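Local coordinates for protein post-proline cleaving enzyme (Rickettsia typhi, PDB 4HVT) that probably cleaves oligopeptides on the carboxyl side of proline, as a serine peptidase of the prolyl oligopeptidase family, at residues L392-A397 with I412-S417; F354-K359 with F399-Y404; R597-G602 with Y611-I616; K264-Y269 with H605-E610. All coordinates share one frame; numbering follows the deposited sequence. Where two conformers were deposited one is given.

Contact 1 (L392-A397 with I412-S417); sequences LPYQNA and ITIENS. With EDO (1,2-ethanediol), chain G.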
# COMPACT_ATOMS: atom_id res chain seq x y z
N LEU A 392 -14.87 -7.01 18.86
CA LEU A 392 -15.25 -6.40 17.59
C LEU A 392 -16.62 -6.92 17.12
O LEU A 392 -16.71 -8.07 16.79
CB LEU A 392 -14.18 -6.75 16.56
CG LEU A 392 -12.76 -6.25 16.93
CD1 LEU A 392 -11.77 -6.50 15.83
CD2 LEU A 392 -12.73 -4.79 17.34
N PRO A 393 -17.64 -6.07 17.06
CA PRO A 393 -18.98 -6.61 16.79
C PRO A 393 -19.32 -6.78 15.33
O PRO A 393 -20.45 -6.47 14.91
CB PRO A 393 -19.90 -5.57 17.43
CG PRO A 393 -19.21 -4.29 17.18
CD PRO A 393 -17.71 -4.61 17.26
N TYR A 394 -18.38 -7.33 14.56
CA TYR A 394 -18.63 -7.82 13.22
C TYR A 394 -18.13 -9.30 13.10
O TYR A 394 -17.08 -9.67 13.70
CB TYR A 394 -17.84 -6.94 12.23
CG TYR A 394 -18.40 -5.60 11.76
CD1 TYR A 394 -18.58 -4.53 12.63
CD2 TYR A 394 -18.58 -5.35 10.40
CE1 TYR A 394 -19.03 -3.28 12.18
CE2 TYR A 394 -19.06 -4.12 9.93
CZ TYR A 394 -19.26 -3.08 10.83
OH TYR A 394 -19.70 -1.85 10.35
N GLN A 395 -18.81 -10.15 12.34
CA GLN A 395 -18.20 -11.42 11.89
C GLN A 395 -17.11 -11.15 10.87
O GLN A 395 -17.21 -10.21 10.09
CB GLN A 395 -19.23 -12.36 11.24
CG GLN A 395 -20.30 -12.87 12.20
CD GLN A 395 -19.75 -13.86 13.21
OE1 GLN A 395 -19.91 -13.69 14.42
NE2 GLN A 395 -19.07 -14.90 12.71
N ASN A 396 -16.06 -11.97 10.83
CA ASN A 396 -14.97 -11.73 9.88
C ASN A 396 -14.46 -10.27 9.91
O ASN A 396 -14.10 -9.66 8.90
CB ASN A 396 -15.39 -12.16 8.48
CG ASN A 396 -15.21 -13.66 8.25
OD1 ASN A 396 -16.18 -14.38 8.18
ND2 ASN A 396 -13.96 -14.12 8.18
N ALA A 397 -14.33 -9.76 11.11
CA ALA A 397 -13.98 -8.36 11.35
C ALA A 397 -12.61 -7.98 10.76
O ALA A 397 -11.67 -8.78 10.75
CB ALA A 397 -13.96 -8.08 12.83
N ILE A 412 -11.74 4.66 15.25
CA ILE A 412 -11.59 3.23 14.96
C ILE A 412 -12.53 2.92 13.80
O ILE A 412 -13.66 3.43 13.81
CB ILE A 412 -11.95 2.37 16.22
CG1 ILE A 412 -10.74 2.20 17.21
CG2 ILE A 412 -12.36 0.98 15.84
CD1 ILE A 412 -10.17 3.46 17.64
N THR A 413 -12.10 2.09 12.86
CA THR A 413 -13.05 1.51 11.91
C THR A 413 -13.18 0.01 12.14
O THR A 413 -12.16 -0.67 12.42
CB THR A 413 -12.70 1.81 10.46
OG1 THR A 413 -11.38 1.32 10.13
CG2 THR A 413 -12.76 3.28 10.25
N ILE A 414 -14.39 -0.54 11.97
CA ILE A 414 -14.60 -1.99 11.93
C ILE A 414 -15.53 -2.23 10.73
O ILE A 414 -16.49 -1.46 10.50
CB ILE A 414 -15.19 -2.60 13.21
CG1 ILE A 414 -14.49 -2.12 14.49
CG2 ILE A 414 -15.11 -4.11 13.20
CD1 ILE A 414 -15.14 -2.46 15.79
N GLU A 415 -15.24 -3.29 10.00
CA GLU A 415 -15.96 -3.64 8.78
C GLU A 415 -15.78 -5.12 8.51
O GLU A 415 -15.00 -5.83 9.19
CB GLU A 415 -15.40 -2.88 7.57
CG GLU A 415 -13.99 -3.33 7.15
CD GLU A 415 -13.35 -2.28 6.30
OE1 GLU A 415 -13.35 -2.39 5.05
OE2 GLU A 415 -12.85 -1.27 6.87
N ASN A 416 -16.50 -5.61 7.48
CA ASN A 416 -16.15 -6.88 6.88
C ASN A 416 -16.48 -6.79 5.40
O ASN A 416 -16.85 -5.77 4.89
CB ASN A 416 -16.78 -8.10 7.63
CG ASN A 416 -18.26 -8.32 7.34
OD1 ASN A 416 -18.74 -7.91 6.30
ND2 ASN A 416 -18.98 -9.00 8.27
N SER A 417 -16.20 -7.84 4.65
CA SER A 417 -16.27 -7.71 3.21
C SER A 417 -17.66 -7.30 2.70
O SER A 417 -17.75 -6.73 1.61
CB SER A 417 -15.82 -9.01 2.56
OG SER A 417 -15.73 -8.91 1.14
C1 EDO G . -11.48 2.98 6.01
O1 EDO G . -10.12 2.83 5.61
C2 EDO G . -12.24 1.67 5.88
O2 EDO G . -11.35 0.58 5.98
O HOH W 1 -14.24 -9.58 6.00
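N416 ND2 donates to the backbone carbonyl Q395 O at 2.8 Å, with an N-H...O angle of 154°. The bond joins the loop before strand 398-402 of the β-propeller to N416, on the chain of the next strand, 410-415, of the same antiparallel blade. The carbonyl lies close to the amide plane of N416, while the nitrogen approaches it tilted 28° from the carbonyl plane. CG of N416 stands between its own backbone N and carbonyl carbon (chi1 77°), and the amide oxygen, OD1, accepts from the backbone N of I418, so both ends of the amide are used. A water continues the link, donating to N396 O and accepting from S417 N.

Y394 lays its ring across the strand backbone. E415 N lies over the ring centre, 3.8 Å above the plane, and I414 C over the same face nearer the rim; CE2 comes within 3.3 Å of E415 CA. The hydroxyl is hydrogen-bonded to P420 O and T422 OG1, which holds the far end of the ring.

The two branches of I414 divide the apolar contacts. CG2, anti to the backbone N, packs 3.5 Å from Y394 CD1 and more loosely against A397 CB. CD1 takes the other direction, toward the loop's beginning. E415 points away from the loop, OE1 accepting from F496 N and OE2 from an ethanediol. At the beginning of the loop, I414 CD1 touches P393 CD and L392 CD2, each at 3.7 Å.

Contact 2 (F354-K359 with F399-Y404); sequences FISTTK and FGMSSY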
# COMPACT_ATOMS: atom_id res chain seq x y z
N PHE A 354 -0.65 -4.45 13.61
CA PHE A 354 -0.09 -3.16 13.96
C PHE A 354 -0.19 -2.85 15.44
O PHE A 354 -1.01 -3.44 16.16
CB PHE A 354 -0.67 -1.99 13.11
CG PHE A 354 -2.13 -1.72 13.31
CD1 PHE A 354 -2.56 -1.02 14.44
CD2 PHE A 354 -3.07 -2.15 12.37
CE1 PHE A 354 -3.92 -0.74 14.63
CE2 PHE A 354 -4.41 -1.84 12.53
CZ PHE A 354 -4.83 -1.15 13.68
N ILE A 355 0.64 -1.89 15.85
CA ILE A 355 0.49 -1.16 17.14
C ILE A 355 -0.01 0.26 16.85
O ILE A 355 0.40 0.88 15.88
CB ILE A 355 1.83 -1.05 17.84
CG1 ILE A 355 2.26 -2.39 18.44
CG2 ILE A 355 1.91 0.02 18.93
CD1 ILE A 355 1.61 -2.73 19.76
N SER A 356 -0.90 0.79 17.71
CA SER A 356 -1.29 2.19 17.60
C SER A 356 -1.42 2.68 19.04
O SER A 356 -1.82 1.90 19.92
CB SER A 356 -2.58 2.36 16.82
OG SER A 356 -2.74 3.68 16.31
N THR A 357 -1.11 3.93 19.27
CA THR A 357 -0.98 4.40 20.63
C THR A 357 -1.89 5.61 20.87
O THR A 357 -2.05 6.44 19.95
CB THR A 357 0.51 4.83 20.86
OG1 THR A 357 1.37 3.69 20.59
CG2 THR A 357 0.73 5.21 22.25
N THR A 358 -2.47 5.67 22.07
CA THR A 358 -3.16 6.85 22.60
C THR A 358 -2.38 7.36 23.80
O THR A 358 -1.35 6.77 24.21
CB THR A 358 -4.61 6.62 22.96
OG1 THR A 358 -4.70 5.83 24.17
CG2 THR A 358 -5.36 5.97 21.82
N LYS A 359 -2.85 8.45 24.37
CA LYS A 359 -2.20 9.03 25.56
C LYS A 359 -1.92 8.00 26.64
O LYS A 359 -0.88 8.05 27.31
CB LYS A 359 -3.08 10.15 26.15
CG LYS A 359 -2.42 10.98 27.25
CD LYS A 359 -3.40 11.95 27.89
CE LYS A 359 -3.59 13.23 27.12
NZ LYS A 359 -4.49 14.20 27.81
N PHE A 399 -10.21 -4.48 11.13
CA PHE A 399 -9.98 -3.38 12.06
C PHE A 399 -8.96 -2.39 11.55
O PHE A 399 -7.92 -2.76 11.03
CB PHE A 399 -9.52 -3.95 13.39
CG PHE A 399 -9.27 -2.94 14.48
CD1 PHE A 399 -10.28 -2.55 15.34
CD2 PHE A 399 -7.98 -2.44 14.69
CE1 PHE A 399 -10.03 -1.63 16.37
CE2 PHE A 399 -7.71 -1.56 15.72
CZ PHE A 399 -8.74 -1.13 16.56
N GLY A 400 -9.26 -1.11 11.75
CA GLY A 400 -8.32 -0.06 11.49
C GLY A 400 -8.50 1.06 12.46
O GLY A 400 -9.56 1.17 13.15
N MET A 401 -7.47 1.90 12.56
CA MET A 401 -7.61 3.06 13.44
C MET A 401 -6.57 4.14 13.15
O MET A 401 -5.56 3.86 12.54
CB MET A 401 -7.56 2.66 14.92
CG MET A 401 -6.18 2.24 15.43
SD MET A 401 -6.24 1.66 17.15
CE MET A 401 -6.36 3.09 18.10
N SER A 402 -6.89 5.35 13.62
CA SER A 402 -5.94 6.48 13.62
C SER A 402 -5.85 6.98 15.06
O SER A 402 -6.85 7.07 15.75
CB SER A 402 -6.41 7.62 12.71
OG SER A 402 -7.67 8.16 13.03
N SER A 403 -4.63 7.26 15.51
CA SER A 403 -4.44 7.74 16.89
C SER A 403 -3.05 8.29 17.04
O SER A 403 -2.18 8.03 16.19
CB SER A 403 -4.66 6.65 17.94
OG SER A 403 -3.59 5.69 17.92
N TYR A 404 -2.89 9.04 18.11
CA TYR A 404 -1.57 9.61 18.51
C TYR A 404 -1.44 9.55 20.01
O TYR A 404 -2.40 9.71 20.77
CB TYR A 404 -1.46 11.08 18.16
CG TYR A 404 -1.66 11.48 16.73
CD1 TYR A 404 -0.63 11.48 15.85
CD2 TYR A 404 -2.88 11.96 16.32
CE1 TYR A 404 -0.80 11.90 14.53
CE2 TYR A 404 -3.08 12.37 15.03
CZ TYR A 404 -2.05 12.35 14.15
OH TYR A 404 -2.24 12.77 12.84
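S403 OG donates to the backbone carbonyl T357 O at 2.7 Å and also lies 2.7 Å from S356 OG, so one hydroxyl meets both a main-chain and a side-chain oxygen of the facing strand. The two strands, 350-357 and 398-402, belong to different antiparallel sheets of the β-propeller, and their short segments run in roughly the same direction, 36° apart with axes 8.1 Å from each other. S403 OG sits well above the carbonyl plane of T357, 59° out of it. CG2 of T358 flanks the pair by packing on S403 CB.

The neighbouring polar ends find partners beyond the two segments: T357 OG1 bonds to S297 O, Y404 OH to R79, and K359 NZ forms a salt bridge with E408. A CA-H...O contact from T358 CA to Y404 O, 3.5 Å long, adds a main-chain approach.

Toward the start of the strands the contact turns apolar. F354 and F399 meet rim to rim, planes only 21° apart, with F354 CZ 3.6 Å from F399 CD2; neither ring lies over the other. M401 follows: its CG touches F354 CE1 at 3.8 Å, and SD, anti to CA, lies 3.7 Å from S356 CB. F399 and M401 also rest on I412 of the next strand. The interface therefore divides into an aromatic and thioether end and a hydroxyl end, where the backbones come close but T357 O and Y404 N are poorly angled for a hydrogen bond, and S403 ties itself to the main-chain carbonyl of the neighbouring blade through its side chain.

Contact 3 (R597-G602 with Y611-I616); sequences RYKEFG and YGDPEI. With EDO (1,2-ethanediol), chain E.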
# COMPACT_ATOMS: atom_id res chain seq x y z
N ARG A 597 14.93 -8.85 -16.79
CA ARG A 597 15.48 -7.50 -16.90
C ARG A 597 14.97 -6.53 -15.84
O ARG A 597 15.30 -5.36 -15.90
CB ARG A 597 15.15 -6.92 -18.29
CG ARG A 597 15.74 -7.76 -19.42
CD ARG A 597 15.75 -7.05 -20.78
NE ARG A 597 16.39 -5.76 -20.77
CZ ARG A 597 16.15 -4.76 -21.63
NH1 ARG A 597 15.32 -4.90 -22.64
NH2 ARG A 597 16.80 -3.61 -21.49
N TYR A 598 14.24 -7.04 -14.86
CA TYR A 598 13.55 -6.14 -13.89
C TYR A 598 14.50 -5.18 -13.18
O TYR A 598 14.10 -4.07 -12.85
CB TYR A 598 12.63 -6.86 -12.87
CG TYR A 598 13.34 -7.58 -11.77
CD1 TYR A 598 13.64 -6.93 -10.59
CD2 TYR A 598 13.66 -8.91 -11.90
CE1 TYR A 598 14.29 -7.58 -9.58
CE2 TYR A 598 14.29 -9.59 -10.89
CZ TYR A 598 14.59 -8.92 -9.70
OH TYR A 598 15.22 -9.53 -8.66
N LYS A 599 15.76 -5.59 -12.98
CA LYS A 599 16.68 -4.70 -12.26
C LYS A 599 17.00 -3.42 -13.03
O LYS A 599 17.45 -2.44 -12.43
CB LYS A 599 18.02 -5.38 -11.90
CG LYS A 599 17.90 -6.59 -10.98
CD LYS A 599 19.22 -7.23 -10.55
CE LYS A 599 20.20 -7.61 -11.68
NZ LYS A 599 21.49 -8.15 -11.14
N GLU A 600 16.83 -3.45 -14.35
CA GLU A 600 17.16 -2.33 -15.21
C GLU A 600 16.13 -1.22 -15.22
O GLU A 600 16.38 -0.20 -15.81
CB GLU A 600 17.36 -2.83 -16.65
CG GLU A 600 18.48 -3.82 -16.81
CD GLU A 600 18.51 -4.32 -18.25
OE1 GLU A 600 18.70 -3.46 -19.16
OE2 GLU A 600 18.34 -5.55 -18.49
N PHE A 601 14.97 -1.42 -14.58
CA PHE A 601 13.83 -0.53 -14.76
C PHE A 601 13.30 -0.06 -13.41
O PHE A 601 13.12 -0.88 -12.49
CB PHE A 601 12.70 -1.22 -15.53
CG PHE A 601 13.08 -1.53 -16.96
CD1 PHE A 601 13.01 -0.54 -17.93
CD2 PHE A 601 13.53 -2.78 -17.31
CE1 PHE A 601 13.39 -0.82 -19.23
CE2 PHE A 601 13.96 -3.06 -18.61
CZ PHE A 601 13.86 -2.08 -19.58
N GLY A 602 13.04 1.25 -13.28
CA GLY A 602 12.44 1.77 -12.04
C GLY A 602 13.26 1.43 -10.81
O GLY A 602 14.51 1.47 -10.88
N TYR A 611 12.74 -11.81 -5.63
CA TYR A 611 12.57 -12.59 -6.84
C TYR A 611 13.79 -13.44 -7.21
O TYR A 611 13.69 -14.35 -8.02
CB TYR A 611 12.23 -11.67 -8.00
CG TYR A 611 10.94 -10.88 -7.82
CD1 TYR A 611 9.68 -11.50 -7.77
CD2 TYR A 611 10.98 -9.50 -7.75
CE1 TYR A 611 8.52 -10.77 -7.57
CE2 TYR A 611 9.82 -8.76 -7.56
CZ TYR A 611 8.60 -9.40 -7.51
OH TYR A 611 7.47 -8.63 -7.32
N GLY A 612 14.91 -13.20 -6.55
CA GLY A 612 16.21 -13.77 -6.99
C GLY A 612 16.86 -12.86 -8.00
O GLY A 612 16.19 -12.03 -8.62
N ASP A 613 18.17 -13.03 -8.17
CA ASP A 613 18.99 -12.24 -9.06
C ASP A 613 19.12 -12.91 -10.46
O ASP A 613 19.78 -13.91 -10.59
CB ASP A 613 20.36 -12.05 -8.43
CG ASP A 613 21.18 -11.06 -9.15
OD1 ASP A 613 20.88 -10.69 -10.31
OD2 ASP A 613 22.15 -10.60 -8.55
N PRO A 614 18.49 -12.32 -11.48
CA PRO A 614 18.66 -12.90 -12.84
C PRO A 614 20.09 -13.00 -13.39
O PRO A 614 20.27 -13.67 -14.44
CB PRO A 614 17.81 -11.98 -13.74
CG PRO A 614 17.20 -10.91 -12.89
CD PRO A 614 17.74 -11.04 -11.49
N GLU A 615 21.07 -12.40 -12.73
CA GLU A 615 22.44 -12.55 -13.14
C GLU A 615 23.19 -13.63 -12.32
O GLU A 615 24.38 -13.79 -12.46
CB GLU A 615 23.14 -11.19 -13.13
CG GLU A 615 22.56 -10.25 -14.19
CD GLU A 615 23.28 -8.93 -14.29
OE1 GLU A 615 23.45 -8.27 -13.26
OE2 GLU A 615 23.77 -8.59 -15.41
N ILE A 616 22.47 -14.34 -11.42
CA ILE A 616 23.01 -15.53 -10.77
C ILE A 616 22.39 -16.74 -11.53
O ILE A 616 21.19 -16.87 -11.57
CB ILE A 616 22.71 -15.65 -9.25
CG1 ILE A 616 23.44 -14.52 -8.52
CG2 ILE A 616 23.31 -17.00 -8.78
CD1 ILE A 616 23.09 -14.36 -7.05
C1 EDO E . 13.74 4.98 -13.92
O1 EDO E . 12.33 4.97 -13.72
C2 EDO E . 14.17 4.26 -15.18
O2 EDO E . 14.35 2.85 -15.02
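Residues 598-600 form a short 3-10 segment that presents Y598 and K599 to the type I β-turn D613-I616, which follows G612, the first residue to leave helix 608-611 and one with positive phi. Y598 OH donates to G612 O at 2.7 Å, the oxygen lying in the plane of the ring at its edge. Y611 turns its own edge to one face of that ring, a T-shaped pair with planes at 72°, while K599 CG rests over the opposite face. P614 also packs on the ring, its CG 3.8 Å from Y598 CE2.

K599 extends past the proline and bends at chi3 (-53°), and NZ forms salt bridges to D613 OD1 at 2.7 Å and E615 OE1 at 2.9 Å. D613 OD1 also accepts from E615 N in an Asx turn, and the two donors reach it from opposite faces of the carboxylate plane.

The Y611 hydroxyl bonds to N567, near the presumed catalytic S566. Helix 608-611 backs the contact through V608, against which Y598, K599 and D613 pack; H656 of helix 655-664 touches Y598, and helix 617-626 begins right after the turn.

Contact 4 (K264-Y269 with H605-E610); sequences KDFYNY and HSWVTE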
# COMPACT_ATOMS: atom_id res chain seq x y z
N LYS A 264 19.05 -2.08 3.78
CA LYS A 264 20.17 -2.64 3.00
C LYS A 264 19.68 -3.43 1.78
O LYS A 264 20.19 -3.25 0.66
CB LYS A 264 21.00 -3.55 3.89
CG LYS A 264 21.45 -2.95 5.22
CD LYS A 264 22.11 -4.06 6.08
CE LYS A 264 23.47 -4.44 5.51
NZ LYS A 264 24.00 -5.71 6.09
N ASP A 265 18.77 -4.35 2.00
CA ASP A 265 18.35 -5.30 0.94
C ASP A 265 16.86 -5.64 0.93
O ASP A 265 16.44 -6.72 0.44
CB ASP A 265 19.19 -6.57 1.08
CG ASP A 265 18.83 -7.40 2.31
OD1 ASP A 265 17.95 -7.00 3.07
OD2 ASP A 265 19.41 -8.50 2.48
N PHE A 266 16.06 -4.67 1.37
CA PHE A 266 14.62 -4.73 1.48
C PHE A 266 14.17 -5.25 2.87
O PHE A 266 13.26 -4.67 3.47
CB PHE A 266 13.94 -5.49 0.36
CG PHE A 266 12.52 -5.04 0.15
CD1 PHE A 266 12.26 -3.94 -0.64
CD2 PHE A 266 11.49 -5.69 0.79
CE1 PHE A 266 10.94 -3.49 -0.78
CE2 PHE A 266 10.16 -5.24 0.65
CZ PHE A 266 9.92 -4.18 -0.17
N TYR A 267 14.80 -6.33 3.36
CA TYR A 267 14.41 -7.00 4.63
C TYR A 267 15.36 -6.79 5.77
O TYR A 267 14.95 -6.88 6.94
CB TYR A 267 14.20 -8.52 4.41
CG TYR A 267 13.04 -8.77 3.47
CD1 TYR A 267 11.73 -8.58 3.86
CD2 TYR A 267 13.28 -9.14 2.14
CE1 TYR A 267 10.67 -8.75 2.97
CE2 TYR A 267 12.23 -9.31 1.24
CZ TYR A 267 10.93 -9.12 1.67
OH TYR A 267 9.88 -9.28 0.75
N ASN A 268 16.62 -6.43 5.49
CA ASN A 268 17.61 -6.17 6.54
C ASN A 268 18.05 -4.72 6.58
O ASN A 268 18.07 -4.06 5.55
CB ASN A 268 18.86 -7.06 6.33
CG ASN A 268 18.54 -8.54 6.48
OD1 ASN A 268 18.38 -9.05 7.60
ND2 ASN A 268 18.44 -9.22 5.38
N TYR A 269 18.36 -4.23 7.78
CA TYR A 269 18.57 -2.86 8.01
C TYR A 269 19.78 -2.61 8.89
O TYR A 269 20.14 -3.48 9.71
CB TYR A 269 17.36 -2.30 8.78
CG TYR A 269 16.04 -2.33 8.09
CD1 TYR A 269 15.30 -3.53 8.01
CD2 TYR A 269 15.48 -1.16 7.61
CE1 TYR A 269 14.04 -3.52 7.43
CE2 TYR A 269 14.24 -1.16 7.01
CZ TYR A 269 13.52 -2.34 6.95
OH TYR A 269 12.27 -2.33 6.36
N HIS A 605 16.18 -2.84 -8.58
CA HIS A 605 17.20 -3.32 -7.68
C HIS A 605 16.64 -3.58 -6.28
O HIS A 605 17.18 -4.41 -5.53
CB HIS A 605 18.34 -2.30 -7.63
CG HIS A 605 19.29 -2.46 -8.75
ND1 HIS A 605 19.06 -2.01 -10.03
CD2 HIS A 605 20.49 -3.10 -8.78
CE1 HIS A 605 20.08 -2.34 -10.80
NE2 HIS A 605 20.95 -3.02 -10.08
N SER A 606 15.55 -2.93 -5.91
CA SER A 606 15.06 -3.11 -4.53
C SER A 606 14.51 -4.51 -4.23
O SER A 606 14.42 -4.91 -3.09
CB SER A 606 14.17 -1.97 -4.16
OG SER A 606 13.04 -2.04 -4.83
N TRP A 607 14.16 -5.27 -5.25
CA TRP A 607 13.48 -6.55 -5.07
C TRP A 607 14.28 -7.80 -5.40
O TRP A 607 13.70 -8.87 -5.51
CB TRP A 607 12.19 -6.54 -5.87
CG TRP A 607 11.36 -5.29 -5.64
CD1 TRP A 607 10.93 -4.81 -4.41
CD2 TRP A 607 10.89 -4.36 -6.64
NE1 TRP A 607 10.22 -3.66 -4.61
CE2 TRP A 607 10.22 -3.33 -5.94
CE3 TRP A 607 10.99 -4.28 -8.05
CZ2 TRP A 607 9.64 -2.26 -6.57
CZ3 TRP A 607 10.43 -3.18 -8.71
CH2 TRP A 607 9.73 -2.17 -7.93
N VAL A 608 15.59 -7.69 -5.46
CA VAL A 608 16.40 -8.83 -5.72
C VAL A 608 16.18 -9.94 -4.68
O VAL A 608 16.25 -11.12 -4.98
CB VAL A 608 17.89 -8.43 -5.81
CG1 VAL A 608 18.72 -9.69 -5.88
CG2 VAL A 608 18.11 -7.57 -7.06
N THR A 609 15.95 -9.57 -3.41
CA THR A 609 15.72 -10.58 -2.37
C THR A 609 14.33 -11.17 -2.43
O THR A 609 14.08 -12.19 -1.78
CB THR A 609 16.02 -10.00 -0.95
OG1 THR A 609 15.21 -8.84 -0.75
CG2 THR A 609 17.47 -9.69 -0.80
N GLU A 610 13.41 -10.55 -3.18
CA GLU A 610 12.08 -11.09 -3.37
C GLU A 610 12.05 -12.10 -4.53
O GLU A 610 11.37 -13.09 -4.44
CB GLU A 610 11.01 -10.01 -3.58
CG GLU A 610 9.60 -10.55 -3.62
CD GLU A 610 9.04 -11.05 -2.31
OE1 GLU A 610 9.78 -10.92 -1.29
OE2 GLU A 610 7.86 -11.59 -2.31
O HOH W 2 16.61 -6.65 -2.64
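F266 and W607 meet as an offset edge-to-face pair, the edge of the indole's five-membered ring turned toward the phenyl face with planes at 61°. CE1 of F266 lies 3.9 Å from both CD1 and NE1 of W607, and CD1 of the same phenyl ring comes 3.4 Å from the carbonyl S606 O. CG of F266 is anti to its backbone N (chi1 -155°), and CD1 and CE1 face S606 and W607. F488 meets both rings.

Y267 runs the other way past T609, the two side chains sliding by each other in opposite directions, with T609 OG1 near the edge of the ring at CD2. Its hydroxyl donates to E610 OE1 at 2.6 Å, from above the carboxylate plane, ring and carboxylate being 37° apart. E610 bends at chi2 to meet it. That glutamate is shared: OE1 also accepts from H527, and OE2 pairs with R535 in a salt bridge.

The contact spans the two domains of the prolyl oligopeptidase fold: 264-269 links strands 257-263 and 269-275 of the propeller, and 605-610 runs into the first turn of helix 608-611 of the α/β-hydrolase domain, with W607 near the presumed catalytic triad.

T609 OG1 donates to D265 O at 2.7 Å, nearly along the C=O axis. A water bridges the same carbonyl to S606 O, donating to both, and accepts from T609 N. The D265 carboxylate turns back on its own loop, where OD1 accepts from the backbone N of Y267 and N268 in an Asx motif, and N268 ND2 reaches both oxygens.

In the fold
Contacts 1 and 2 form one continuous patch of the propeller, their centres 16 Å apart: strands 398-402 and 410-415 are neighbours in one sheet, T413 N lies 2.7 Å from G400 O in a probable hydrogen bond, and I412 packs on F399. Contacts 3 and 4 sit similarly close, centres 12 Å apart, and share helix 608-611, where Y598 OH comes 3.2 Å from V608 CA. Contact 4 joins the propeller to the hydrolase domain, whereas contacts 1 and 3 stay within one domain each, with nearest atoms about 25 Å apart. Y611 and W607 bring contacts 3 and 4 near the presumed S566-D649-H682 triad.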